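Local coordinates for tail spike protein gp49 (Pseudomonas phage LKA1, PDB 4RU4) that probably cleaves the O-specific polysaccharide of Pseudomonas as a lyase, acting as a trimeric phage tailspike that degrades the host cell envelope during virus entry, at residues S125-G130 against S185-A190; D146-Y151 against C171-V176. One frame throughout, in Å; residues are numbered along the deposited sequence.

Both contacts lie in the Ig-like domain inserted among the coils of the parallel beta-helix, their centres about 12 Å apart, and away from the calcium-binding residues Gly-368 and Asp-394. Along the chain contact 2 is nested inside contact 1: the loop 125-130 comes first, then strand 147-151, then strand 168-177, and last the loop 185-190, reached through strand 180-183. Contact 2 is a pairing of neighbouring antiparallel strands, whereas contact 1 joins two loops. Leu-187 links them, its CD2 packing 3.5 Å from SG of Cys-171 and close to CD1 of Ile-150. Both contacts also reach the second subunit, so this domain contributes to the interface between subunits.

Contact 1: S125-G130 against S185-A190; sequences SSVSAG and SALYAA
Val-127 and Leu-187 meet tip to tip, CG1 of Val-127 lying 3.6 Å from CD1 of Leu-187. CG1 of Val-127 lies between the backbone N and the carbonyl carbon (chi1 63°) and CG2 anti to the N; both touch the same leucine methyl, CD1. Between the two segments one hydrogen bond forms: Gly-130 N donates to Leu-187 O over 2.8 Å, moderately bent at 147°, with the donor tilted 26° from the carbonyl plane. The backbone angles of Gly-130 would jam a CB against the preceding carbonyl O. Alanine methyls pack against the opposing backbone: Ala-186 CB rests 3.5 Å from Gly-130 O, and Ala-190 CB lies 3.6 Å from Ala-129 N. Ala-189 O, buried here, has only a long CA-H...O approach from Ala-129 CA, 3.6 Å away. Further out, Ile-134 packs on both Val-127 and Leu-187, while OE1 and OE2 of Glu-169 accept from the backbone N of Tyr-188 and of Ala-189, respectively. The Tyr-188 hydroxyl bonds to Asp-337 and to Tyr-346 of the second subunit. Here two irregular loops of the Ig-like domain meet at its surface, with Leu-187 turned inward onto strands 133-135 and 168-177.

Contact 2: D146-Y151 against C171-V176; sequences DVFIIY and CEVRAV. With EDO (1,2-ethanediol), chain H.
Strands 147-151 and 171-176 run antiparallel but splayed, their axes at 131°, with Phe-148 and Cys-171 as the hydrogen-bonded pair and Val-147 and Glu-172 as the non-hydrogen-bonded one. Phe-148 N donates to Cys-171 O at 3.0 Å, and Cys-171 N returns a bond to Phe-148 O at 2.7 Å. A third, nearly straight bond of 2.8 Å runs from Val-173 N to Asp-146 O. On the face that carries Phe-148 and Cys-171, the ring of Phe-148 lies against the cysteine: CG sits between backbone N and carbonyl carbon (chi1 64°), which starts the ring off toward the neighbouring strand. Cys-171 CB stands over one ring face, offset toward the rim and 3.5 Å from CZ of Phe-148, a CH-pi contact. SG of Cys-171 approaches the same ring obliquely and touches CD1 of Ile-150 at 3.8 Å. Val-173 CG2 lies at the ring's edge, in its plane, 3.7 Å from CE2 of Phe-148. Ile-183 and Ile-198 extend this apolar cluster. Glu-172 emerges on the other face with Val-147; its OE2 accepts a hydrogen bond of 2.8 Å from O1 of a 1,2-ethanediol, probably from the crystallisation liquor. One face thus builds an apolar core, while the other carries a buried carboxylate whose negative charge is probably stabilised by salt bridges to Arg-184 and to Lys-287 of the second subunit.

Contact 1: S125-G130 against S185-A190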
loop_
_atom_site.group_PDB
_atom_site.type_symbol
_atom_site.label_atom_id
_atom_site.label_comp_id
_atom_site.label_asym_id
_atom_site.label_seq_id
_atom_site.Cartn_x
_atom_site.Cartn_y
_atom_site.Cartn_z
ATOM N N SER B 125 -33.249 6.049 -21.641
ATOM C CA SER B 125 -33.469 4.684 -22.119
ATOM C C SER B 125 -32.758 3.712 -21.193
ATOM O O SER B 125 -31.789 4.079 -20.532
ATOM C CB SER B 125 -32.838 4.478 -23.495
ATOM O OG SER B 125 -33.352 5.381 -24.423
ATOM N N SER B 126 -33.212 2.464 -21.186
ATOM C CA SER B 126 -32.490 1.385 -20.509
ATOM C C SER B 126 -31.029 1.305 -20.955
ATOM O O SER B 126 -30.704 1.538 -22.122
ATOM C CB SER B 126 -33.224 0.058 -20.758
ATOM O OG SER B 126 -34.529 0.154 -20.211
ATOM N N VAL B 127 -30.143 0.977 -20.020
ATOM C CA VAL B 127 -28.718 0.964 -20.292
ATOM C C VAL B 127 -28.067 -0.253 -19.593
ATOM O O VAL B 127 -28.528 -0.691 -18.518
ATOM C CB VAL B 127 -28.074 2.317 -19.871
ATOM C CG1 VAL B 127 -28.217 2.556 -18.350
ATOM C CG2 VAL B 127 -26.611 2.410 -20.323
ATOM N N SER B 128 -27.026 -0.803 -20.215
ATOM C CA SER B 128 -26.325 -1.965 -19.666
ATOM C C SER B 128 -25.206 -1.566 -18.707
ATOM O O SER B 128 -24.676 -0.455 -18.777
ATOM C CB SER B 128 -25.755 -2.841 -20.786
ATOM O OG SER B 128 -26.785 -3.373 -21.604
ATOM N N ALA B 129 -24.839 -2.486 -17.819
ATOM C CA ALA B 129 -23.696 -2.261 -16.952
ATOM C C ALA B 129 -22.471 -2.183 -17.849
ATOM O O ALA B 129 -22.417 -2.857 -18.881
ATOM C CB ALA B 129 -23.558 -3.415 -15.929
ATOM N N GLY B 130 -21.509 -1.331 -17.496
ATOM C CA GLY B 130 -20.298 -1.207 -18.282
ATOM C C GLY B 130 -20.402 -0.208 -19.423
ATOM O O GLY B 130 -19.416 0.076 -20.101
ATOM N N SER B 185 -16.604 7.359 -16.821
ATOM C CA SER B 185 -16.253 5.993 -16.420
ATOM C C SER B 185 -17.442 5.052 -16.590
ATOM O O SER B 185 -18.584 5.481 -16.560
ATOM C CB SER B 185 -15.685 5.925 -14.986
ATOM O OG SER B 185 -16.491 6.664 -14.072
ATOM N N ALA B 186 -17.162 3.769 -16.765
ATOM C CA ALA B 186 -18.218 2.777 -17.056
ATOM C C ALA B 186 -19.212 2.614 -15.894
ATOM O O ALA B 186 -18.834 2.631 -14.724
ATOM C CB ALA B 186 -17.575 1.446 -17.403
ATOM N N LEU B 187 -20.491 2.464 -16.229
ATOM C CA LEU B 187 -21.513 2.197 -15.217
ATOM C C LEU B 187 -21.225 0.912 -14.441
ATOM O O LEU B 187 -20.859 -0.103 -15.038
ATOM C CB LEU B 187 -22.894 2.082 -15.872
ATOM C CG LEU B 187 -23.535 3.344 -16.485
ATOM C CD1 LEU B 187 -24.857 2.958 -17.115
ATOM C CD2 LEU B 187 -23.755 4.495 -15.453
ATOM N N TYR B 188 -21.403 0.961 -13.117
ATOM C CA TYR B 188 -21.291 -0.228 -12.272
ATOM C C TYR B 188 -22.472 -1.178 -12.488
ATOM O O TYR B 188 -22.339 -2.374 -12.281
ATOM C CB TYR B 188 -21.281 0.153 -10.798
ATOM C CG TYR B 188 -19.929 0.639 -10.312
ATOM C CD1 TYR B 188 -19.580 1.981 -10.409
ATOM C CD2 TYR B 188 -19.009 -0.256 -9.757
ATOM C CE1 TYR B 188 -18.356 2.447 -9.964
ATOM C CE2 TYR B 188 -17.769 0.204 -9.280
ATOM C CZ TYR B 188 -17.458 1.559 -9.408
ATOM O OH TYR B 188 -16.242 2.033 -8.983
ATOM N N ALA B 189 -23.623 -0.650 -12.889
ATOM C CA ALA B 189 -24.844 -1.465 -12.975
ATOM C C ALA B 189 -25.697 -1.108 -14.173
ATOM O O ALA B 189 -25.527 -0.047 -14.796
ATOM C CB ALA B 189 -25.696 -1.332 -11.651
ATOM N N ALA B 190 -26.642 -1.999 -14.461
ATOM C CA ALA B 190 -27.589 -1.834 -15.550
ATOM C C ALA B 190 -28.842 -1.206 -14.968
ATOM O O ALA B 190 -29.157 -1.436 -13.789
ATOM C CB ALA B 190 -27.930 -3.225 -16.139
#

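Contact 2: D146-Y151 against C171-V176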
loop_
_atom_site.group_PDB
_atom_site.type_symbol
_atom_site.label_atom_id
_atom_site.label_comp_id
_atom_site.label_asym_id
_atom_site.label_seq_id
_atom_site.Cartn_x
_atom_site.Cartn_y
_atom_site.Cartn_z
ATOM N N ASP B 146 -20.036 17.993 -15.781
ATOM C CA ASP B 146 -21.203 18.011 -14.899
ATOM C C ASP B 146 -21.380 16.639 -14.245
ATOM O O ASP B 146 -20.885 15.637 -14.750
ATOM C CB ASP B 146 -22.495 18.395 -15.645
ATOM C CG ASP B 146 -22.637 19.904 -15.890
ATOM O OD1 ASP B 146 -21.835 20.710 -15.375
ATOM O OD2 ASP B 146 -23.593 20.285 -16.592
ATOM N N VAL B 147 -22.097 16.603 -13.125
ATOM C CA VAL B 147 -22.335 15.351 -12.384
ATOM C C VAL B 147 -23.815 15.102 -12.216
ATOM O O VAL B 147 -24.580 16.018 -11.887
ATOM C CB VAL B 147 -21.635 15.382 -11.001
ATOM C CG1 VAL B 147 -21.996 14.154 -10.144
ATOM C CG2 VAL B 147 -20.122 15.491 -11.210
ATOM N N PHE B 148 -24.235 13.875 -12.489
ATOM C CA PHE B 148 -25.622 13.510 -12.251
ATOM C C PHE B 148 -25.725 12.167 -11.560
ATOM O O PHE B 148 -24.775 11.377 -11.577
ATOM C CB PHE B 148 -26.464 13.569 -13.539
ATOM C CG PHE B 148 -26.054 12.572 -14.623
ATOM C CD1 PHE B 148 -26.606 11.304 -14.658
ATOM C CD2 PHE B 148 -25.184 12.952 -15.648
ATOM C CE1 PHE B 148 -26.283 10.414 -15.654
ATOM C CE2 PHE B 148 -24.836 12.061 -16.648
ATOM C CZ PHE B 148 -25.395 10.786 -16.658
ATOM N N ILE B 149 -26.881 11.941 -10.945
ATOM C CA ILE B 149 -27.184 10.701 -10.258
ATOM C C ILE B 149 -28.323 9.988 -10.977
ATOM O O ILE B 149 -29.389 10.571 -11.228
ATOM C CB ILE B 149 -27.676 10.974 -8.823
ATOM C CG1 ILE B 149 -26.561 11.579 -7.976
ATOM C CG2 ILE B 149 -28.179 9.656 -8.171
ATOM C CD1 ILE B 149 -27.060 12.183 -6.648
ATOM N N ILE B 150 -28.085 8.733 -11.338
ATOM C CA ILE B 150 -29.169 7.848 -11.739
ATOM C C ILE B 150 -29.704 7.229 -10.457
ATOM O O ILE B 150 -28.919 6.700 -9.662
ATOM C CB ILE B 150 -28.621 6.740 -12.643
ATOM C CG1 ILE B 150 -27.960 7.366 -13.889
ATOM C CG2 ILE B 150 -29.719 5.701 -12.977
ATOM C CD1 ILE B 150 -27.235 6.360 -14.795
ATOM N N TYR B 151 -31.022 7.296 -10.237
ATOM C CA TYR B 151 -31.610 6.810 -8.984
ATOM C C TYR B 151 -32.814 5.925 -9.225
ATOM O O TYR B 151 -33.718 6.290 -9.975
ATOM C CB TYR B 151 -32.039 7.999 -8.125
ATOM C CG TYR B 151 -32.855 7.656 -6.897
ATOM C CD1 TYR B 151 -32.310 6.879 -5.873
ATOM C CD2 TYR B 151 -34.149 8.156 -6.736
ATOM C CE1 TYR B 151 -33.046 6.562 -4.744
ATOM C CE2 TYR B 151 -34.897 7.862 -5.593
ATOM C CZ TYR B 151 -34.339 7.072 -4.606
ATOM O OH TYR B 151 -35.053 6.768 -3.482
ATOM N N CYS B 171 -22.628 9.776 -12.140
ATOM C CA CYS B 171 -21.982 9.792 -13.453
ATOM C C CYS B 171 -21.395 11.172 -13.726
ATOM O O CYS B 171 -21.958 12.182 -13.314
ATOM C CB CYS B 171 -22.970 9.471 -14.569
ATOM S SG CYS B 171 -23.789 7.893 -14.440
ATOM N N GLU B 172 -20.254 11.202 -14.401
ATOM C CA GLU B 172 -19.566 12.464 -14.682
ATOM C C GLU B 172 -19.551 12.647 -16.207
ATOM O O GLU B 172 -19.054 11.785 -16.934
ATOM C CB GLU B 172 -18.154 12.437 -14.092
ATOM C CG GLU B 172 -17.413 13.773 -14.178
ATOM C CD GLU B 172 -16.016 13.738 -13.543
ATOM O OE1 GLU B 172 -15.754 12.937 -12.589
ATOM O OE2 GLU B 172 -15.174 14.534 -14.018
ATOM N N VAL B 173 -20.122 13.748 -16.680
ATOM C CA VAL B 173 -20.329 13.944 -18.125
ATOM C C VAL B 173 -19.012 14.102 -18.904
ATOM O O VAL B 173 -18.139 14.904 -18.535
ATOM C CB VAL B 173 -21.317 15.144 -18.398
ATOM C CG1 VAL B 173 -21.504 15.396 -19.911
ATOM C CG2 VAL B 173 -22.689 14.871 -17.745
ATOM N N ARG B 174 -18.872 13.323 -19.976
ATOM C CA ARG B 174 -17.760 13.475 -20.887
ATOM C C ARG B 174 -18.092 14.436 -22.022
ATOM O O ARG B 174 -17.322 15.350 -22.310
ATOM C CB ARG B 174 -17.369 12.127 -21.502
ATOM C CG ARG B 174 -16.073 12.212 -22.275
ATOM C CD ARG B 174 -15.608 10.833 -22.719
ATOM N NE ARG B 174 -16.227 10.416 -23.964
ATOM C CZ ARG B 174 -16.872 9.266 -24.146
ATOM N NH1 ARG B 174 -17.020 8.383 -23.145
ATOM N NH2 ARG B 174 -17.380 9.001 -25.345
ATOM N N ALA B 175 -19.212 14.192 -22.701
ATOM C CA ALA B 175 -19.635 15.069 -23.788
ATOM C C ALA B 175 -21.130 14.902 -24.001
ATOM O O ALA B 175 -21.729 13.943 -23.534
ATOM C CB ALA B 175 -18.872 14.762 -25.079
ATOM N N VAL B 176 -21.726 15.873 -24.683
ATOM C CA VAL B 176 -23.159 15.862 -24.955
ATOM C C VAL B 176 -23.312 16.110 -26.452
ATOM O O VAL B 176 -22.710 17.038 -27.001
ATOM C CB VAL B 176 -23.868 17.014 -24.205
ATOM C CG1 VAL B 176 -25.386 16.962 -24.422
ATOM C CG2 VAL B 176 -23.515 16.985 -22.716
HETATM C C1 EDO H . -12.006 15.364 -13.311
HETATM O O1 EDO H . -12.615 14.115 -12.964
HETATM C C2 EDO H . -11.300 15.951 -12.101
HETATM O O2 EDO H . -12.315 16.369 -11.166
#